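Local coordinates for HD domain protein (Enterococcus faecalis, PDB 4LRL) that probably hydrolyses deoxyribonucleoside triphosphates as an HD-domain phosphohydrolase, under allosteric control by bound nucleotides, at residues V271-E276 with R441-K446; T408-M413 with V420-V425. One frame throughout, in Å; residues are numbered along the deposited sequence.

Interaction 1: V271-E276 with R441-K446. With DGT (2'-deoxyguanosine-5'-triphosphate), chain R.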
ATOM      1  N   VAL C 271      -9.136  20.095 -15.769  1.00 31.06           N
ATOM      2  CA  VAL C 271      -8.215  19.950 -16.889  1.00 31.02           C
ATOM      3  C   VAL C 271      -8.703  18.819 -17.803  1.00 30.73           C
ATOM      4  O   VAL C 271      -8.730  18.971 -19.020  1.00 30.57           O
ATOM      5  CB  VAL C 271      -6.769  19.754 -16.417  1.00 31.88           C
ATOM      6  CG1 VAL C 271      -5.853  19.462 -17.577  1.00 31.83           C
ATOM      7  CG2 VAL C 271      -6.293  20.993 -15.665  1.00 33.10           C
ATOM      8  N   SER C 272      -9.144  17.714 -17.212  1.00 30.84           N
ATOM      9  CA  SER C 272      -9.706  16.609 -17.992  1.00 31.06           C
ATOM     10  C   SER C 272     -10.926  17.058 -18.775  1.00 31.12           C
ATOM     11  O   SER C 272     -11.090  16.696 -19.947  1.00 31.62           O
ATOM     12  CB  SER C 272     -10.091  15.444 -17.086  1.00 30.69           C
ATOM     13  OG  SER C 272      -8.997  15.111 -16.263  1.00 33.21           O
ATOM     14  N   ARG C 273     -11.785  17.832 -18.121  1.00 30.92           N
ATOM     15  CA  ARG C 273     -12.955  18.372 -18.780  1.00 31.60           C
ATOM     16  C   ARG C 273     -12.600  19.394 -19.875  1.00 31.96           C
ATOM     17  O   ARG C 273     -13.329  19.525 -20.863  1.00 32.24           O
ATOM     18  CB  ARG C 273     -13.919  18.956 -17.761  1.00 31.78           C
ATOM     19  CG  ARG C 273     -14.616  17.895 -16.909  1.00 32.11           C
ATOM     20  CD  ARG C 273     -15.854  18.497 -16.307  1.00 35.73           C
ATOM     21  NE  ARG C 273     -15.571  19.152 -15.042  1.00 36.48           N
ATOM     22  CZ  ARG C 273     -16.271  20.163 -14.535  1.00 37.61           C
ATOM     23  NH1 ARG C 273     -17.308  20.678 -15.190  1.00 37.48           N
ATOM     24  NH2 ARG C 273     -15.914  20.668 -13.362  1.00 37.93           N
ATOM     25  N   GLY C 274     -11.480  20.093 -19.700  1.00 32.07           N
ATOM     26  CA  GLY C 274     -10.923  20.959 -20.737  1.00 32.28           C
ATOM     27  C   GLY C 274     -10.581  20.217 -22.017  1.00 32.11           C
ATOM     28  O   GLY C 274     -10.827  20.716 -23.118  1.00 32.38           O
ATOM     29  N   MET C 275     -10.020  19.017 -21.882  1.00 31.84           N
ATOM     30  CA  MET C 275      -9.672  18.210 -23.051  1.00 31.66           C
ATOM     31  C   MET C 275     -10.930  17.642 -23.717  1.00 31.92           C
ATOM     32  O   MET C 275     -11.002  17.514 -24.946  1.00 32.09           O
ATOM     33  CB  MET C 275      -8.702  17.095 -22.661  1.00 31.70           C
ATOM     34  CG  MET C 275      -7.304  17.595 -22.306  1.00 31.21           C
ATOM     35  SD  MET C 275      -6.479  18.356 -23.721  1.00 34.20           S
ATOM     36  CE  MET C 275      -6.119  16.918 -24.729  1.00 31.76           C
ATOM     37  N   GLU C 276     -11.919  17.307 -22.896  1.00 31.63           N
ATOM     38  CA  GLU C 276     -13.181  16.798 -23.386  1.00 32.29           C
ATOM     39  C   GLU C 276     -13.915  17.857 -24.213  1.00 32.77           C
ATOM     40  O   GLU C 276     -14.493  17.542 -25.260  1.00 33.31           O
ATOM     41  CB  GLU C 276     -14.036  16.316 -22.217  1.00 32.40           C
ATOM     42  CG  GLU C 276     -15.222  15.478 -22.630  1.00 34.37           C
ATOM     43  CD  GLU C 276     -16.431  16.312 -23.057  1.00 37.49           C
ATOM     44  OE1 GLU C 276     -17.229  15.814 -23.888  1.00 39.32           O
ATOM     45  OE2 GLU C 276     -16.590  17.456 -22.561  1.00 36.89           O
ATOM     46  N   ARG C 441     -18.722  25.726 -15.043  1.00 44.39           N
ATOM     47  CA  ARG C 441     -17.487  26.284 -15.584  1.00 41.46           C
ATOM     48  C   ARG C 441     -17.624  26.939 -16.953  1.00 39.00           C
ATOM     49  O   ARG C 441     -18.417  26.507 -17.797  1.00 39.26           O
ATOM     50  CB  ARG C 441     -16.384  25.233 -15.607  1.00 41.81           C
ATOM     51  CG  ARG C 441     -15.703  25.090 -14.271  1.00 43.26           C
ATOM     52  CD  ARG C 441     -14.699  23.940 -14.230  1.00 42.45           C
ATOM     53  NE  ARG C 441     -14.245  23.778 -12.857  1.00 45.37           N
ATOM     54  CZ  ARG C 441     -13.275  24.494 -12.300  1.00 44.95           C
ATOM     55  NH1 ARG C 441     -12.624  25.415 -13.002  1.00 42.20           N
ATOM     56  NH2 ARG C 441     -12.958  24.282 -11.034  1.00 46.99           N
ATOM     57  N   PHE C 442     -16.831  27.986 -17.150  1.00 37.05           N
ATOM     58  CA  PHE C 442     -16.681  28.636 -18.438  1.00 35.27           C
ATOM     59  C   PHE C 442     -15.273  28.361 -18.969  1.00 34.82           C
ATOM     60  O   PHE C 442     -14.271  28.621 -18.294  1.00 35.13           O
ATOM     61  CB  PHE C 442     -16.947  30.137 -18.296  1.00 34.49           C
ATOM     62  CG  PHE C 442     -16.672  30.920 -19.539  1.00 33.85           C
ATOM     63  CD1 PHE C 442     -17.394  30.675 -20.709  1.00 34.36           C
ATOM     64  CD2 PHE C 442     -15.696  31.908 -19.542  1.00 34.30           C
ATOM     65  CE1 PHE C 442     -17.143  31.402 -21.874  1.00 35.42           C
ATOM     66  CE2 PHE C 442     -15.437  32.660 -20.701  1.00 34.65           C
ATOM     67  CZ  PHE C 442     -16.163  32.405 -21.872  1.00 34.65           C
ATOM     68  N   TYR C 443     -15.199  27.815 -20.175  1.00 34.37           N
ATOM     69  CA  TYR C 443     -13.933  27.361 -20.708  1.00 34.66           C
ATOM     70  C   TYR C 443     -13.452  28.331 -21.762  1.00 33.85           C
ATOM     71  O   TYR C 443     -14.248  28.861 -22.519  1.00 33.03           O
ATOM     72  CB  TYR C 443     -14.066  25.940 -21.272  1.00 36.29           C
ATOM     73  CG  TYR C 443     -13.997  24.870 -20.208  1.00 39.38           C
ATOM     74  CD1 TYR C 443     -15.149  24.410 -19.565  1.00 42.43           C
ATOM     75  CD2 TYR C 443     -12.773  24.329 -19.834  1.00 42.19           C
ATOM     76  CE1 TYR C 443     -15.072  23.412 -18.566  1.00 45.52           C
ATOM     77  CE2 TYR C 443     -12.684  23.352 -18.843  1.00 46.67           C
ATOM     78  CZ  TYR C 443     -13.832  22.901 -18.213  1.00 47.86           C
ATOM     79  OH  TYR C 443     -13.708  21.933 -17.239  1.00 51.56           O
ATOM     80  N   PHE C 444     -12.142  28.556 -21.810  1.00 34.23           N
ATOM     81  CA  PHE C 444     -11.558  29.537 -22.736  1.00 34.19           C
ATOM     82  C   PHE C 444     -10.107  29.182 -23.020  1.00 35.80           C
ATOM     83  O   PHE C 444      -9.487  28.448 -22.232  1.00 36.19           O
ATOM     84  CB  PHE C 444     -11.645  30.954 -22.155  1.00 33.49           C
ATOM     85  CG  PHE C 444     -11.142  31.069 -20.742  1.00 34.49           C
ATOM     86  CD1 PHE C 444      -9.786  31.296 -20.482  1.00 37.69           C
ATOM     87  CD2 PHE C 444     -12.021  30.951 -19.666  1.00 33.69           C
ATOM     88  CE1 PHE C 444      -9.314  31.409 -19.165  1.00 37.81           C
ATOM     89  CE2 PHE C 444     -11.562  31.057 -18.348  1.00 34.79           C
ATOM     90  CZ  PHE C 444     -10.204  31.287 -18.099  1.00 37.56           C
ATOM     91  N   PRO C 445      -9.555  29.691 -24.143  1.00 36.93           N
ATOM     92  CA  PRO C 445      -8.149  29.397 -24.421  1.00 39.94           C
ATOM     93  C   PRO C 445      -7.257  29.969 -23.339  1.00 40.68           C
ATOM     94  O   PRO C 445      -7.468  31.097 -22.895  1.00 39.67           O
ATOM     95  CB  PRO C 445      -7.894  30.094 -25.763  1.00 41.29           C
ATOM     96  CG  PRO C 445      -9.256  30.214 -26.379  1.00 39.52           C
ATOM     97  CD  PRO C 445     -10.157  30.497 -25.222  1.00 36.62           C
ATOM     98  N   LYS C 446      -6.296  29.165 -22.905  1.00 43.37           N
ATOM     99  CA  LYS C 446      -5.265  29.593 -21.966  1.00 46.03           C
ATOM    100  C   LYS C 446      -4.594  30.898 -22.411  1.00 48.04           C
ATOM    101  O   LYS C 446      -4.336  31.782 -21.584  1.00 48.40           O
ATOM    102  CB  LYS C 446      -4.210  28.489 -21.786  1.00 49.04           C
ATOM    103  CG  LYS C 446      -3.215  28.765 -20.665  1.00 52.25           C
ATOM    104  CD  LYS C 446      -2.245  27.602 -20.416  1.00 55.97           C
ATOM    105  CE  LYS C 446      -1.089  28.062 -19.524  1.00 60.32           C
ATOM    106  NZ  LYS C 446      -0.374  26.946 -18.833  1.00 64.51           N
TER
HETATM  107  PG  DGT R 502      -0.581  25.482 -15.194  0.75 59.71           P
HETATM  108  O1G DGT R 502      -0.544  25.278 -13.689  0.75 58.65           O
HETATM  109  O2G DGT R 502      -0.835  26.926 -15.606  0.75 58.83           O
HETATM  110  O3G DGT R 502       0.550  24.798 -15.944  0.75 58.44           O
HETATM  111  O3B DGT R 502      -1.893  24.722 -15.755  1.00 54.82           O
HETATM  112  PB  DGT R 502      -2.723  23.656 -14.899  1.00 51.95           P
HETATM  113  O1B DGT R 502      -4.031  24.280 -14.493  1.00 51.92           O
HETATM  114  O2B DGT R 502      -1.831  23.028 -13.857  1.00 53.40           O
HETATM  115  O3A DGT R 502      -3.048  22.542 -16.005  1.00 46.87           O
HETATM  116  PA  DGT R 502      -2.007  21.485 -16.613  1.00 39.59           P
HETATM  117  O1A DGT R 502      -2.328  21.380 -18.078  1.00 39.67           O
HETATM  118  O2A DGT R 502      -0.590  21.724 -16.204  1.00 40.46           O
HETATM  119  O5' DGT R 502      -2.495  20.097 -15.951  1.00 40.89           O
HETATM  120  C5' DGT R 502      -2.766  19.940 -14.563  1.00 38.88           C
HETATM  121  C4' DGT R 502      -2.114  18.662 -14.040  1.00 38.72           C
HETATM  122  O4' DGT R 502      -2.249  17.546 -14.935  1.00 36.57           O
HETATM  123  C3' DGT R 502      -0.609  18.840 -13.902  1.00 39.22           C
HETATM  124  O3' DGT R 502      -0.251  19.613 -12.742  1.00 41.20           O
HETATM  125  C2' DGT R 502      -0.101  17.404 -13.907  1.00 36.54           C
HETATM  126  C1' DGT R 502      -1.162  16.639 -14.700  1.00 34.09           C
HETATM  127  N9  DGT R 502      -0.633  16.115 -15.983  1.00 30.55           N
HETATM  128  C8  DGT R 502      -0.716  14.831 -16.388  1.00 30.94           C
HETATM  129  N7  DGT R 502      -0.150  14.646 -17.612  1.00 26.98           N
HETATM  130  C5  DGT R 502       0.308  15.848 -18.010  1.00 27.55           C
HETATM  131  C6  DGT R 502       1.031  16.387 -19.196  1.00 27.07           C
HETATM  132  O6  DGT R 502       1.355  15.681 -20.172  1.00 28.06           O
HETATM  133  N1  DGT R 502       1.324  17.680 -19.223  1.00 27.26           N
HETATM  134  C2  DGT R 502       1.019  18.513 -18.221  1.00 27.63           C
HETATM  135  N2  DGT R 502       1.376  19.805 -18.361  1.00 27.66           N
HETATM  136  N3  DGT R 502       0.357  18.110 -17.102  1.00 29.34           N
HETATM  137  C4  DGT R 502      -0.011  16.806 -16.938  1.00 29.24           C
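Tyr443 points its ring at the helix turn formed by Arg273 and Gly274, and its hydroxyl does most of the touching. Tyr443 OH comes within 3.0 Å of Arg273 CB, while one ring corner, CE2, rests 3.5 Å from Gly274 CA. The ring thus meets bare backbone at the glycine, where the CA atoms of the two segments come nearest, 7.1 Å between Gly274 and Tyr443. The hydroxyl is also hydrogen-bonded to Pro270 O, at the start of the same helix, which fixes the far end of the ring as well as its root on the strand.

Arg273 folds back over this oxygen. Its chain bends at chi3 (-88°), swinging the guanidinium round until Tyr443 OH lies over one face, 3.9 Å above the plane and offset toward the rim; guanidinium and ring planes stand 78° apart. Arg441, two residues before Tyr443 on the strand, reaches the outer end of Arg273 with a chain extended from CG to NE and crosses it at about a right angle. Arg273 NH2 then sits 3.6 Å from Arg441 NE, near the plane of the Arg441 guanidinium. Asp439, in a salt bridge with Arg273 and a weak, long ion pair with Arg441, probably offsets the proximity of the two positive charges. Arg441 NH1 is hydrogen-bonded to Ser355 OG of the adjoining strand 354-357.

Farther along, the segments converge on one nucleotide. Val271 lays CG2 3.6 Å from the bridging O3A of the dGTP, and Lys446, extended beyond CG, donates from NZ to the gamma-phosphate oxygen O2G at 3.3 Å. Arg350 and Lys354 of this chain, with Lys38 of the second subunit, also bind this nucleotide: the arrangement is that of an intersubunit triphosphate pocket, consistent with an allosteric site of an HD-domain dNTPase.

Interaction 2: T408-M413 with V420-V425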
ATOM      1  N   THR C 408     -33.167   3.883  -5.077  1.00 67.01           N
ATOM      2  CA  THR C 408     -32.261   4.992  -4.814  1.00 64.25           C
ATOM      3  C   THR C 408     -31.550   4.835  -3.473  1.00 61.37           C
ATOM      4  O   THR C 408     -30.817   5.729  -3.046  1.00 60.53           O
ATOM      5  CB  THR C 408     -33.037   6.318  -4.794  1.00 67.75           C
ATOM      6  OG1 THR C 408     -33.985   6.297  -3.717  1.00 69.25           O
ATOM      7  CG2 THR C 408     -33.787   6.529  -6.112  1.00 70.12           C
ATOM      8  N   GLN C 409     -31.760   3.699  -2.812  1.00 59.77           N
ATOM      9  CA  GLN C 409     -31.337   3.547  -1.421  1.00 57.82           C
ATOM     10  C   GLN C 409     -30.311   2.436  -1.188  1.00 54.65           C
ATOM     11  O   GLN C 409     -30.302   1.413  -1.877  1.00 54.43           O
ATOM     12  CB  GLN C 409     -32.561   3.317  -0.522  1.00 59.97           C
ATOM     13  CG  GLN C 409     -33.679   4.323  -0.723  1.00 64.18           C
ATOM     14  CD  GLN C 409     -34.870   4.050   0.167  1.00 68.63           C
ATOM     15  OE1 GLN C 409     -34.791   4.192   1.385  1.00 70.13           O
ATOM     16  NE2 GLN C 409     -35.986   3.667  -0.437  1.00 71.57           N
ATOM     17  N   ILE C 410     -29.449   2.650  -0.204  1.00 52.30           N
ATOM     18  CA  ILE C 410     -28.576   1.598   0.286  1.00 49.88           C
ATOM     19  C   ILE C 410     -29.209   1.085   1.577  1.00 50.60           C
ATOM     20  O   ILE C 410     -29.376   1.840   2.531  1.00 51.03           O
ATOM     21  CB  ILE C 410     -27.145   2.122   0.503  1.00 48.05           C
ATOM     22  CG1 ILE C 410     -26.556   2.586  -0.831  1.00 46.70           C
ATOM     23  CG2 ILE C 410     -26.263   1.057   1.147  1.00 46.30           C
ATOM     24  CD1 ILE C 410     -25.324   3.426  -0.698  1.00 46.32           C
ATOM     25  N   GLU C 411     -29.597  -0.188   1.588  1.00 50.97           N
ATOM     26  CA  GLU C 411     -30.358  -0.740   2.709  1.00 52.24           C
ATOM     27  C   GLU C 411     -29.470  -1.494   3.691  1.00 50.60           C
ATOM     28  O   GLU C 411     -28.691  -2.370   3.302  1.00 49.93           O
ATOM     29  CB  GLU C 411     -31.488  -1.648   2.221  1.00 54.57           C
ATOM     30  CG  GLU C 411     -32.404  -1.023   1.173  1.00 57.93           C
ATOM     31  CD  GLU C 411     -33.512  -0.151   1.755  1.00 60.84           C
ATOM     32  OE1 GLU C 411     -33.362   0.401   2.866  1.00 61.72           O
ATOM     33  OE2 GLU C 411     -34.543  -0.008   1.081  1.00 64.06           O
ATOM     34  N   LEU C 412     -29.589  -1.134   4.965  1.00 50.41           N
ATOM     35  CA  LEU C 412     -28.873  -1.819   6.038  1.00 49.67           C
ATOM     36  C   LEU C 412     -29.858  -2.706   6.769  1.00 51.59           C
ATOM     37  O   LEU C 412     -30.973  -2.271   7.093  1.00 53.10           O
ATOM     38  CB  LEU C 412     -28.245  -0.815   7.002  1.00 48.30           C
ATOM     39  CG  LEU C 412     -27.155   0.104   6.438  1.00 47.56           C
ATOM     40  CD1 LEU C 412     -27.158   1.437   7.153  1.00 48.09           C
ATOM     41  CD2 LEU C 412     -25.785  -0.538   6.534  1.00 45.81           C
ATOM     42  N   MET C 413     -29.465  -3.952   7.007  1.00 51.95           N
ATOM     43  CA  MET C 413     -30.348  -4.882   7.707  1.00 55.08           C
ATOM     44  C   MET C 413     -30.033  -5.057   9.191  1.00 55.09           C
ATOM     45  O   MET C 413     -28.913  -5.403   9.576  1.00 53.52           O
ATOM     46  CB  MET C 413     -30.406  -6.241   7.019  1.00 57.04           C
ATOM     47  CG  MET C 413     -31.552  -7.081   7.546  1.00 61.52           C
ATOM     48  SD  MET C 413     -31.694  -8.684   6.768  1.00 66.18           S
ATOM     49  CE  MET C 413     -32.412  -8.210   5.197  1.00 66.62           C
ATOM     50  N   VAL C 420     -33.094  -0.504   7.125  1.00 57.62           N
ATOM     51  CA  VAL C 420     -32.931   0.872   7.511  1.00 57.44           C
ATOM     52  C   VAL C 420     -31.972   1.505   6.515  1.00 55.62           C
ATOM     53  O   VAL C 420     -30.878   0.980   6.267  1.00 53.73           O
ATOM     54  CB  VAL C 420     -32.474   0.956   8.998  1.00 56.72           C
ATOM     55  CG1 VAL C 420     -31.440   2.026   9.230  1.00 54.91           C
ATOM     56  CG2 VAL C 420     -33.699   1.152   9.907  1.00 59.51           C
ATOM     57  N   GLU C 421     -32.413   2.611   5.923  1.00 56.73           N
ATOM     58  CA  GLU C 421     -31.650   3.331   4.906  1.00 55.55           C
ATOM     59  C   GLU C 421     -30.384   3.951   5.500  1.00 53.65           C
ATOM     60  O   GLU C 421     -30.404   4.458   6.618  1.00 54.59           O
ATOM     61  CB  GLU C 421     -32.546   4.396   4.249  1.00 58.23           C
ATOM     62  CG  GLU C 421     -31.958   5.065   3.016  1.00 58.10           C
ATOM     63  CD  GLU C 421     -31.079   6.256   3.349  1.00 57.66           C
ATOM     64  OE1 GLU C 421     -31.597   7.244   3.908  1.00 60.94           O
ATOM     65  OE2 GLU C 421     -29.875   6.215   3.035  1.00 55.44           O
ATOM     66  N   LEU C 422     -29.291   3.912   4.735  1.00 51.71           N
ATOM     67  CA  LEU C 422     -27.963   4.285   5.203  1.00 49.73           C
ATOM     68  C   LEU C 422     -27.826   5.675   5.846  1.00 51.33           C
ATOM     69  O   LEU C 422     -27.334   5.789   6.968  1.00 51.29           O
ATOM     70  CB  LEU C 422     -26.950   4.127   4.068  1.00 48.35           C
ATOM     71  CG  LEU C 422     -25.513   4.568   4.361  1.00 46.62           C
ATOM     72  CD1 LEU C 422     -24.860   3.701   5.434  1.00 45.49           C
ATOM     73  CD2 LEU C 422     -24.684   4.575   3.095  1.00 45.60           C
ATOM     74  N   ALA C 423     -28.230   6.718   5.123  1.00 53.22           N
ATOM     75  CA  ALA C 423     -28.117   8.103   5.592  1.00 55.38           C
ATOM     76  C   ALA C 423     -28.830   8.314   6.929  1.00 56.86           C
ATOM     77  O   ALA C 423     -28.363   9.067   7.786  1.00 58.08           O
ATOM     78  CB  ALA C 423     -28.664   9.069   4.537  1.00 57.60           C
ATOM     79  N   THR C 424     -29.961   7.635   7.085  1.00 57.19           N
ATOM     80  CA  THR C 424     -30.751   7.614   8.318  1.00 58.34           C
ATOM     81  C   THR C 424     -29.914   7.334   9.580  1.00 56.82           C
ATOM     82  O   THR C 424     -30.089   8.001  10.598  1.00 58.88           O
ATOM     83  CB  THR C 424     -31.906   6.603   8.162  1.00 58.65           C
ATOM     84  OG1 THR C 424     -33.026   7.264   7.565  1.00 61.29           O
ATOM     85  CG2 THR C 424     -32.322   5.977   9.486  1.00 59.43           C
ATOM     86  N   VAL C 425     -28.999   6.376   9.511  1.00 53.44           N
ATOM     87  CA  VAL C 425     -28.209   6.028  10.688  1.00 52.31           C
ATOM     88  C   VAL C 425     -26.745   6.438  10.583  1.00 51.21           C
ATOM     89  O   VAL C 425     -25.944   6.064  11.436  1.00 50.45           O
ATOM     90  CB  VAL C 425     -28.311   4.525  11.053  1.00 50.92           C
ATOM     91  CG1 VAL C 425     -29.713   4.194  11.602  1.00 53.38           C
ATOM     92  CG2 VAL C 425     -27.976   3.659   9.859  1.00 49.51           C
TER
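Glu421, whose CG lies 3.4 Å from Gln409 OE1 where the two side chains cross at about a right angle, has its OE2 gripped by two groups. Ala423 N donates to OE2 at 2.7 Å, from above the carboxylate plane, in a bond that makes Glu421 the N-cap of a short helical turn; a bend at chi2 (-86°) brings the carboxylate there. Tyr399 OH bonds to OE2 and to Ile410 N, tying the cap to the residue just before strand 411-413.

Leu412 N to Val420 O and Val420 N to Leu412 O, each 2.8 Å, define an antiparallel hydrogen-bonded pair, beside which Glu411 and Glu421 form the non-hydrogen-bonded one. One further backbone bond, Leu422 N to Ile410 O at 3.0 Å, follows just beyond the paired strands.

On the face that carries Leu412 and Val420, Leu412 CD1 packs 3.7 Å from Leu422 CD1 and slides past Val425, while Ile410 and Leu422 lie side by side and meet Val252 and Ile256 of helix 249-267. The negative charge of Glu421 probably suits the start of the weakly bonded helix 422-425, while its two bonds hold the carboxylate in place.

Overall arrangement
The two contacts illustrate how, within one polypeptide, one contact borders a ligand site and the other is packing within a hairpin. Their centres lie 37 Å apart, their nearest atoms are about 23 Å apart, and they do not touch. In sequence, interaction 2 is nested inside the loop closed by interaction 1, and all four segments belong to the HD associated region. Interaction 1 brings distant parts of the chain together beside bound dGTP, with thymidine triphosphate about 9 Å from the side chain of Arg441. Interaction 2 joins neighbouring strands of a hairpin in a sheet other than the one that holds strand 441-444, away from the annotated nucleotide and metal sites.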